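Peptidoglycan glycosyltransferase (Atopobium parvulum, PDB 4OVD) belongs to the penicillin-binding protein family and combines a dimerisation domain with a mixed alpha/beta penicillin-binding domain. Local coordinates at residues P417-Q420 with V421-A424; V428-G432 with T433-P437; Q536-S539 with Q540-V544; D552-R556 with L557-P561. One frame throughout, in Å; residues are numbered along the deposited sequence.

Interaction 1: P417-Q420 with V421-A424; sequences PFIQ and VIRA
The Phe418 ring meets Val421 obliquely: Val421 CG2 lies 4.0 Å from Phe418 CD1, and the two side chains run side by side in the same direction. Two tyrosines reach the same ring, Tyr291 at an interplanar angle of about 25° and Tyr528 at about 30°. The second flat group, the Gln420 amide, stands at the end of an extended chain and is held from outside, its OE1 by Gly379 N and its NE2 by Thr391 O.

One residue further along the helix, Ile419 CD1 and Ile422 CD1 approach end to end at 4.2 Å. Ile422 CG1 also lies 3.4 Å from Phe418 O, a carbonyl that takes a nearly straight bond from Ile422 N (2.9 Å, 169°). The next two backbone bonds, Arg423 N to Ile419 O at 2.9 Å and Ala424 N to Gln420 O at 3.0 Å, repeat the i to i+4 spacing. Both isoleucines rest on Met251 of strand 248-253, while Ile422 also touches Tyr528 of strand 525-532. These are the first two turns of helix 418-429, buried where they pack against the five-stranded antiparallel sheet of the penicillin-binding domain.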
loop_
_atom_site.group_PDB
_atom_site.type_symbol
_atom_site.label_atom_id
_atom_site.label_comp_id
_atom_site.label_asym_id
_atom_site.label_seq_id
_atom_site.Cartn_x
_atom_site.Cartn_y
_atom_site.Cartn_z
ATOM N N PRO A 417 -0.743 -5.828 -6.376
ATOM C CA PRO A 417 0.104 -5.422 -5.292
ATOM C C PRO A 417 -0.758 -4.628 -4.362
ATOM O O PRO A 417 -1.669 -3.918 -4.836
ATOM C CB PRO A 417 1.129 -4.489 -5.975
ATOM C CG PRO A 417 0.448 -3.997 -7.180
ATOM C CD PRO A 417 -0.461 -5.086 -7.621
ATOM N N PHE A 418 -0.440 -4.656 -3.075
ATOM C CA PHE A 418 -1.224 -3.948 -2.093
ATOM C C PHE A 418 -1.188 -2.422 -2.270
ATOM O O PHE A 418 -2.119 -1.737 -1.865
ATOM C CB PHE A 418 -0.918 -4.368 -0.679
ATOM C CG PHE A 418 -1.591 -5.670 -0.279
ATOM C CD1 PHE A 418 -2.946 -5.725 -0.047
ATOM C CD2 PHE A 418 -0.850 -6.815 -0.135
ATOM C CE1 PHE A 418 -3.577 -6.921 0.283
ATOM C CE2 PHE A 418 -1.475 -8.018 0.125
ATOM C CZ PHE A 418 -2.819 -8.080 0.355
ATOM N N ILE A 419 -0.156 -1.908 -2.940
ATOM C CA ILE A 419 -0.075 -0.480 -3.194
ATOM C C ILE A 419 -1.303 0.012 -4.010
ATOM O O ILE A 419 -1.763 1.171 -3.854
ATOM C CB ILE A 419 1.263 -0.078 -3.857
ATOM C CG1 ILE A 419 1.485 1.454 -3.751
ATOM C CG2 ILE A 419 1.307 -0.566 -5.283
ATOM C CD1 ILE A 419 1.650 1.995 -2.311
ATOM N N GLN A 420 -1.919 -0.887 -4.764
ATOM C CA GLN A 420 -3.118 -0.533 -5.496
ATOM C C GLN A 420 -4.316 -0.402 -4.555
ATOM O O GLN A 420 -5.213 0.444 -4.740
ATOM C CB GLN A 420 -3.417 -1.591 -6.551
ATOM C CG GLN A 420 -2.538 -1.454 -7.778
ATOM C CD GLN A 420 -2.917 -2.397 -8.884
ATOM O OE1 GLN A 420 -4.066 -2.937 -8.944
ATOM N NE2 GLN A 420 -1.981 -2.588 -9.807
ATOM N N VAL A 421 -4.323 -1.238 -3.530
ATOM C CA VAL A 421 -5.390 -1.202 -2.544
ATOM C C VAL A 421 -5.249 0.063 -1.749
ATOM O O VAL A 421 -6.234 0.777 -1.507
ATOM C CB VAL A 421 -5.357 -2.412 -1.612
ATOM C CG1 VAL A 421 -6.455 -2.296 -0.580
ATOM C CG2 VAL A 421 -5.511 -3.698 -2.437
ATOM N N ILE A 422 -4.024 0.343 -1.325
ATOM C CA ILE A 422 -3.742 1.529 -0.569
ATOM C C ILE A 422 -4.171 2.734 -1.363
ATOM O O ILE A 422 -4.864 3.607 -0.863
ATOM C CB ILE A 422 -2.238 1.576 -0.238
ATOM C CG1 ILE A 422 -1.873 0.428 0.733
ATOM C CG2 ILE A 422 -1.865 2.901 0.335
ATOM C CD1 ILE A 422 -0.414 0.307 0.991
ATOM N N ARG A 423 -3.819 2.757 -2.627
ATOM C CA ARG A 423 -4.156 3.888 -3.446
ATOM C C ARG A 423 -5.684 4.038 -3.515
ATOM O O ARG A 423 -6.225 5.140 -3.428
ATOM C CB ARG A 423 -3.547 3.763 -4.822
ATOM C CG ARG A 423 -3.857 4.952 -5.690
ATOM C CD ARG A 423 -3.372 4.792 -7.108
ATOM N NE ARG A 423 -3.696 6.021 -7.840
ATOM C CZ ARG A 423 -3.929 6.079 -9.143
ATOM N NH1 ARG A 423 -3.957 4.972 -9.893
ATOM N NH2 ARG A 423 -4.200 7.249 -9.694
ATOM N N ALA A 424 -6.395 2.945 -3.690
ATOM C CA ALA A 424 -7.847 3.028 -3.742
ATOM C C ALA A 424 -8.416 3.606 -2.457
ATOM O O ALA A 424 -9.282 4.494 -2.530
ATOM C CB ALA A 424 -8.446 1.659 -4.004
#

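Interaction 2: V428-G432 with T433-P437; sequences VANKG and TMVTP
Asn430 and Thr433 carry this contact, with side chains that cross obliquely while the amide of Asn430 reaches the Thr433 carbonyl. With CG anti to its own backbone N (chi1 -175°), Asn430 swings ND2 forward to Thr433 O, forming a 3.1 Å hydrogen bond with an N-H...O angle of 160°. The acceptor lies close to the amide plane, so the N-H is used squarely, whereas the donor is tilted from the plane of the Thr433 carbonyl. Aliphatic carbon lies off both faces of the amide: Thr433 CB is 3.6 Å from Asn430 ND2 on one side and Val435 CG1 3.8 Å on the other.

A second bond, Thr433 N to Asn430 O at 3.0 Å, closes the backbone; its donor stands above the carbonyl plane. Asn430 is thus gripped at both its backbone oxygen and its side-chain nitrogen. The hydroxyl of Thr433 takes no part in this clasp and bonds instead to Asp454.

Both middle residues of the turn, Lys431 and Gly432, have positive phi. At Gly432, where phi is 98°, a beta carbon would be jammed against the preceding carbonyl oxygen, which explains a glycine there. The result is a type I' beta turn that takes the chain out of helix 418-429 into strand 433-434, the partner of strand 453-454 in a two-stranded antiparallel sheet.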
loop_
_atom_site.group_PDB
_atom_site.type_symbol
_atom_site.label_atom_id
_atom_site.label_comp_id
_atom_site.label_asym_id
_atom_site.label_seq_id
_atom_site.Cartn_x
_atom_site.Cartn_y
_atom_site.Cartn_z
ATOM N N VAL A 428 -11.338 7.083 -0.476
ATOM C CA VAL A 428 -12.292 7.118 0.636
ATOM C C VAL A 428 -11.810 8.103 1.692
ATOM O O VAL A 428 -12.595 8.839 2.337
ATOM C CB VAL A 428 -12.505 5.709 1.215
ATOM C CG1 VAL A 428 -13.291 5.750 2.510
ATOM C CG2 VAL A 428 -13.218 4.852 0.207
ATOM N N ALA A 429 -10.503 8.159 1.880
ATOM C CA ALA A 429 -9.967 9.057 2.911
ATOM C C ALA A 429 -9.755 10.486 2.427
ATOM O O ALA A 429 -9.407 11.326 3.224
ATOM C CB ALA A 429 -8.636 8.532 3.419
ATOM N N ASN A 430 -9.891 10.755 1.130
ATOM C CA ASN A 430 -9.644 12.096 0.675
ATOM C C ASN A 430 -10.791 12.707 -0.104
ATOM O O ASN A 430 -10.591 13.246 -1.194
ATOM C CB ASN A 430 -8.400 12.080 -0.148
ATOM C CG ASN A 430 -7.988 13.457 -0.583
ATOM O OD1 ASN A 430 -7.969 14.348 0.210
ATOM N ND2 ASN A 430 -7.571 13.591 -1.801
ATOM N N LYS A 431 -12.004 12.510 0.406
ATOM C CA LYS A 431 -13.211 13.107 -0.195
ATOM C C LYS A 431 -13.464 12.654 -1.578
ATOM O O LYS A 431 -13.983 13.373 -2.407
ATOM C CB LYS A 431 -13.116 14.626 -0.130
ATOM C CG LYS A 431 -13.095 15.076 1.330
ATOM C CD LYS A 431 -12.771 16.572 1.531
ATOM C CE LYS A 431 -13.815 17.522 0.930
ATOM N NZ LYS A 431 -15.191 17.366 1.493
ATOM N N GLY A 432 -12.998 11.473 -1.855
ATOM C CA GLY A 432 -13.247 10.913 -3.132
ATOM C C GLY A 432 -12.179 11.033 -4.142
ATOM O O GLY A 432 -12.340 10.503 -5.262
ATOM N N THR A 433 -11.129 11.780 -3.811
ATOM C CA THR A 433 -10.044 11.956 -4.774
ATOM C C THR A 433 -8.867 11.009 -4.471
ATOM O O THR A 433 -8.324 11.043 -3.388
ATOM C CB THR A 433 -9.614 13.416 -4.815
ATOM O OG1 THR A 433 -10.705 14.192 -5.299
ATOM C CG2 THR A 433 -8.426 13.643 -5.769
HETATM N N MSE A 434 -8.516 10.144 -5.410
HETATM C CA MSE A 434 -7.377 9.213 -5.256
HETATM C C MSE A 434 -6.059 9.882 -5.583
HETATM O O MSE A 434 -5.963 10.658 -6.540
HETATM C CB MSE A 434 -7.723 8.013 -6.137
HETATM C CG MSE A 434 -6.645 7.019 -6.287
HETATM SE SE MSE A 434 -7.535 5.369 -6.836
HETATM C CE MSE A 434 -7.512 5.924 -8.702
ATOM N N VAL A 435 -5.049 9.701 -4.744
ATOM C CA VAL A 435 -3.783 10.358 -4.968
ATOM C C VAL A 435 -2.754 9.361 -5.391
ATOM O O VAL A 435 -3.020 8.204 -5.374
ATOM C CB VAL A 435 -3.305 11.084 -3.690
ATOM C CG1 VAL A 435 -4.354 12.095 -3.211
ATOM C CG2 VAL A 435 -2.991 10.103 -2.593
ATOM N N THR A 436 -1.576 9.829 -5.759
ATOM C CA THR A 436 -0.519 8.978 -6.221
ATOM C C THR A 436 0.427 8.815 -5.056
ATOM O O THR A 436 0.965 9.805 -4.635
ATOM C CB THR A 436 0.284 9.638 -7.323
ATOM O OG1 THR A 436 -0.540 9.843 -8.475
ATOM C CG2 THR A 436 1.447 8.738 -7.685
ATOM N N PRO A 437 0.614 7.588 -4.527
ATOM C CA PRO A 437 1.579 7.450 -3.407
ATOM C C PRO A 437 2.999 7.737 -3.951
ATOM O O PRO A 437 3.295 7.400 -5.071
ATOM C CB PRO A 437 1.387 6.001 -2.891
ATOM C CG PRO A 437 0.156 5.500 -3.568
ATOM C CD PRO A 437 -0.020 6.302 -4.859
#

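Interaction 3: Q536-S539 with Q540-V544; sequences QLAS and QSAAV
Gln540 folds back over Ser539, and tracing it outward shows how. Its CB sits 3.6 Å from Ser539 C, and CG comes within 3.7 Å of Ser539 OG. The chain bends at chi2 (-48°), which brings CD back over the Ser539 carbonyl, 3.6 Å from Ser539 O. At the tip the two amide atoms part company. NE2 makes a weak hydrogen bond to Ser539 OG, 3.4 Å long and bent to 131°, while OE1 finds its stronger partner outside, in NH1 of Arg479. The residue also touches a crystal neighbour, so its pose may owe something to the lattice.

The backbone beneath this side chain is the lead-in from strand 525-532 to helix 542-556 of the penicillin-binding domain. Ser541 occupies the N-cap position, yet its side chain makes no capping bond. Its hydroxyl instead turns back to Leu537 O as donor at 2.9 Å, which chi1 (61°) allows by setting OG between the backbone N and the carbonyl carbon.

Leu537 O is gripped twice, since Gln540 N also donates to it at 3.0 Å, and the two donors arrive from opposite faces of the carbonyl plane. Ala538 O is likewise shared: Ser541 N stands well above its plane, whereas Ala543 N, five residues on, approaches nearly head-on at 2.9 Å and closes a pi-turn. Ala538 and Ser541 both lie on Ala512 of strand 510-518, and Ala542 and Ala543 rest on Phe514 of that strand.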
loop_
_atom_site.group_PDB
_atom_site.type_symbol
_atom_site.label_atom_id
_atom_site.label_comp_id
_atom_site.label_asym_id
_atom_site.label_seq_id
_atom_site.Cartn_x
_atom_site.Cartn_y
_atom_site.Cartn_z
ATOM N N GLN A 536 -2.581 -16.702 11.735
ATOM C CA GLN A 536 -3.374 -15.854 12.577
ATOM C C GLN A 536 -4.177 -14.848 11.800
ATOM O O GLN A 536 -3.683 -14.276 10.832
ATOM C CB GLN A 536 -2.518 -15.146 13.572
ATOM C CG GLN A 536 -1.957 -16.134 14.571
ATOM C CD GLN A 536 -1.571 -15.412 15.818
ATOM O OE1 GLN A 536 -2.413 -14.781 16.483
ATOM N NE2 GLN A 536 -0.308 -15.468 16.138
ATOM N N LEU A 537 -5.400 -14.605 12.289
ATOM C CA LEU A 537 -6.369 -13.711 11.650
ATOM C C LEU A 537 -5.930 -12.301 11.722
ATOM O O LEU A 537 -5.341 -11.895 12.711
ATOM C CB LEU A 537 -7.708 -13.803 12.374
ATOM C CG LEU A 537 -8.431 -15.154 12.311
ATOM C CD1 LEU A 537 -9.427 -15.289 13.441
ATOM C CD2 LEU A 537 -9.066 -15.375 10.946
ATOM N N ALA A 538 -6.251 -11.527 10.688
ATOM C CA ALA A 538 -5.963 -10.088 10.660
ATOM C C ALA A 538 -6.475 -9.297 11.926
ATOM O O ALA A 538 -5.795 -8.382 12.420
ATOM C CB ALA A 538 -6.514 -9.504 9.380
ATOM N N SER A 539 -7.607 -9.710 12.486
ATOM C CA SER A 539 -8.194 -9.070 13.663
ATOM C C SER A 539 -7.282 -9.199 14.905
ATOM O O SER A 539 -7.323 -8.339 15.802
ATOM C CB SER A 539 -9.529 -9.711 13.982
ATOM O OG SER A 539 -9.365 -11.105 14.309
ATOM N N GLN A 540 -6.464 -10.266 14.949
ATOM C CA GLN A 540 -5.578 -10.499 16.076
ATOM C C GLN A 540 -4.144 -10.230 15.707
ATOM O O GLN A 540 -3.236 -10.358 16.549
ATOM C CB GLN A 540 -5.689 -11.966 16.572
ATOM C CG GLN A 540 -7.117 -12.354 16.984
ATOM C CD GLN A 540 -7.721 -11.289 17.913
ATOM O OE1 GLN A 540 -7.044 -10.764 18.808
ATOM N NE2 GLN A 540 -8.983 -10.930 17.671
ATOM N N SER A 541 -3.866 -9.872 14.466
ATOM C CA SER A 541 -2.479 -9.684 14.125
ATOM C C SER A 541 -2.218 -8.381 13.447
ATOM O O SER A 541 -1.756 -7.456 14.059
ATOM C CB SER A 541 -1.969 -10.876 13.321
ATOM O OG SER A 541 -2.674 -11.016 12.127
ATOM N N ALA A 542 -2.586 -8.260 12.189
ATOM C CA ALA A 542 -2.293 -7.063 11.521
ATOM C C ALA A 542 -2.961 -5.865 12.175
ATOM O O ALA A 542 -2.397 -4.755 12.177
ATOM C CB ALA A 542 -2.748 -7.202 10.090
ATOM N N ALA A 543 -4.170 -6.041 12.677
ATOM C CA ALA A 543 -4.879 -4.943 13.333
ATOM C C ALA A 543 -4.137 -4.528 14.599
ATOM O O ALA A 543 -4.098 -3.358 14.932
ATOM C CB ALA A 543 -6.299 -5.352 13.679
ATOM N N VAL A 544 -3.542 -5.483 15.296
ATOM C CA VAL A 544 -2.788 -5.199 16.541
ATOM C C VAL A 544 -1.529 -4.402 16.244
ATOM O O VAL A 544 -1.218 -3.412 16.927
ATOM C CB VAL A 544 -2.438 -6.494 17.294
ATOM C CG1 VAL A 544 -1.503 -6.231 18.467
ATOM C CG2 VAL A 544 -3.689 -7.176 17.793
#

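Interaction 4: D552-R556 with L557-P561; sequences DAATR and LNIQP
Leu557 folds back on Ala553 because its CG lies beside the backbone N and anti to the carbonyl carbon (chi1 -56°). That torsion lays the branch against the Ala553 carbonyl, with Leu557 CG 3.2 Å and Leu557 CD1 3.6 Å from Ala553 O. The same oxygen accepts Leu557 N at 3.0 Å in a moderately bent bond (136°), the last i to i+4 link across this helix end. A polar acceptor is therefore bonded by the backbone and flanked by the aliphatic side chain of one residue.

Leu557 itself leaves helical geometry, and the chain beyond it doubles back so that Ile559 meets the helix from the side. The aliphatic part of that meeting is a single van der Waals contact, Ala554 CB to Ile559 CB at 4.1 Å. Ile559 has a chi1 of -32°, away from a staggered value, and its carbonyl oxygen is modelled implausibly close to that of Ala554, so the detail of this tail is doubtful.

Arg556 bends at chi2 and carries its guanidinium away from the tail to a salt bridge with Asp224, just ahead of helix 225-242. Asp552 bonds to Gln234 and Ala553 packs on Leu227, both on that helix. The end of helix 542-556 thus lies along helix 225-242, while Ile559 touches Glu522 and Asp524 in the loop joining strands 510-518 and 525-532.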
loop_
_atom_site.group_PDB
_atom_site.type_symbol
_atom_site.label_atom_id
_atom_site.label_comp_id
_atom_site.label_asym_id
_atom_site.label_seq_id
_atom_site.Cartn_x
_atom_site.Cartn_y
_atom_site.Cartn_z
ATOM N N ASP A 552 2.269 5.532 17.032
ATOM C CA ASP A 552 3.611 6.112 16.897
ATOM C C ASP A 552 3.692 7.012 15.691
ATOM O O ASP A 552 4.371 8.000 15.737
ATOM C CB ASP A 552 4.680 5.038 16.735
ATOM C CG ASP A 552 4.824 4.180 17.965
ATOM O OD1 ASP A 552 4.158 4.478 18.978
ATOM O OD2 ASP A 552 5.578 3.194 17.899
ATOM N N ALA A 553 3.050 6.665 14.582
ATOM C CA ALA A 553 3.114 7.563 13.445
ATOM C C ALA A 553 2.402 8.870 13.825
ATOM O O ALA A 553 2.888 9.949 13.508
ATOM C CB ALA A 553 2.457 6.944 12.216
ATOM N N ALA A 554 1.239 8.779 14.474
ATOM C CA ALA A 554 0.497 9.978 14.876
ATOM C C ALA A 554 1.224 10.838 15.915
ATOM O O ALA A 554 1.133 12.062 15.885
ATOM C CB ALA A 554 -0.868 9.589 15.396
ATOM N N THR A 555 1.970 10.239 16.831
ATOM C CA THR A 555 2.625 11.085 17.818
ATOM C C THR A 555 3.745 11.837 17.049
ATOM O O THR A 555 3.800 13.065 17.019
ATOM C CB THR A 555 3.206 10.305 19.021
ATOM O OG1 THR A 555 4.451 9.695 18.666
ATOM C CG2 THR A 555 2.240 9.257 19.538
ATOM N N ARG A 556 4.615 11.076 16.401
ATOM C CA ARG A 556 5.689 11.620 15.614
ATOM C C ARG A 556 5.231 12.746 14.691
ATOM O O ARG A 556 5.985 13.654 14.428
ATOM C CB ARG A 556 6.311 10.503 14.769
ATOM C CG ARG A 556 7.580 10.866 14.014
ATOM C CD ARG A 556 8.784 11.050 14.941
ATOM N NE ARG A 556 9.991 11.335 14.157
ATOM C CZ ARG A 556 10.600 12.516 14.053
ATOM N NH1 ARG A 556 10.194 13.572 14.738
ATOM N NH2 ARG A 556 11.669 12.632 13.281
ATOM N N LEU A 557 4.011 12.688 14.177
ATOM C CA LEU A 557 3.558 13.737 13.280
ATOM C C LEU A 557 2.689 14.768 14.005
ATOM O O LEU A 557 2.627 14.798 15.250
ATOM C CB LEU A 557 2.832 13.117 12.093
ATOM C CG LEU A 557 3.609 12.071 11.287
ATOM C CD1 LEU A 557 2.699 11.446 10.251
ATOM C CD2 LEU A 557 4.846 12.648 10.628
ATOM N N ASN A 558 2.005 15.611 13.237
ATOM C CA ASN A 558 1.159 16.673 13.851
ATOM C C ASN A 558 0.065 16.172 14.810
ATOM O O ASN A 558 -0.145 16.731 15.858
ATOM C CB ASN A 558 0.387 17.479 12.766
ATOM C CG ASN A 558 1.269 18.019 11.642
ATOM O OD1 ASN A 558 0.784 18.224 10.529
ATOM N ND2 ASN A 558 2.553 18.237 11.913
ATOM N N ILE A 559 -0.544 15.059 14.412
ATOM C CA ILE A 559 -1.775 14.441 14.976
ATOM C C ILE A 559 -1.747 14.174 16.488
ATOM O O ILE A 559 -1.230 13.161 16.953
ATOM C CB ILE A 559 -2.146 13.223 14.104
ATOM C CG1 ILE A 559 -1.728 13.463 12.651
ATOM C CG2 ILE A 559 -3.636 12.919 14.194
ATOM C CD1 ILE A 559 -2.224 14.779 12.070
ATOM N N GLN A 560 -2.495 15.011 17.204
ATOM C CA GLN A 560 -2.580 14.997 18.675
ATOM C C GLN A 560 -3.616 14.159 19.443
ATOM O O GLN A 560 -3.270 13.487 20.410
ATOM C CB GLN A 560 -2.840 16.443 19.173
ATOM C CG GLN A 560 -2.016 17.567 18.545
ATOM C CD GLN A 560 -2.433 17.911 17.112
ATOM O OE1 GLN A 560 -3.343 17.293 16.539
ATOM N NE2 GLN A 560 -1.752 18.892 16.520
ATOM N N PRO A 561 -4.887 14.201 19.024
ATOM C CA PRO A 561 -5.910 13.574 19.874
ATOM C C PRO A 561 -5.447 12.358 20.678
ATOM O O PRO A 561 -4.942 12.532 21.789
ATOM C CB PRO A 561 -7.057 13.280 18.890
ATOM C CG PRO A 561 -6.897 14.368 17.862
ATOM C CD PRO A 561 -5.400 14.465 17.665
#

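Overall arrangement
Interaction 1 is the buried one, its centre about 5 Å from that of the chain, its side chains mainly apolar and aromatic over a backbone ladder. The other three are partly buried: 2 and 3 rely on turns and side-chain-to-backbone bonds, 4 on one backbone bond and aliphatic contacts. Interactions 1 and 2 share helix 418-429, at its start and end, and touch: Ile419 CD1 meets Pro437 CG at 4.0 Å, and Arg423 NE makes a weak bond to Val435 O. Interactions 3 and 4 bracket helix 542-556, but their nearest atoms are about 10 Å apart. Both helix starts lie against the five-stranded sheet; the exits, a type I' turn and a less certain tail, differ.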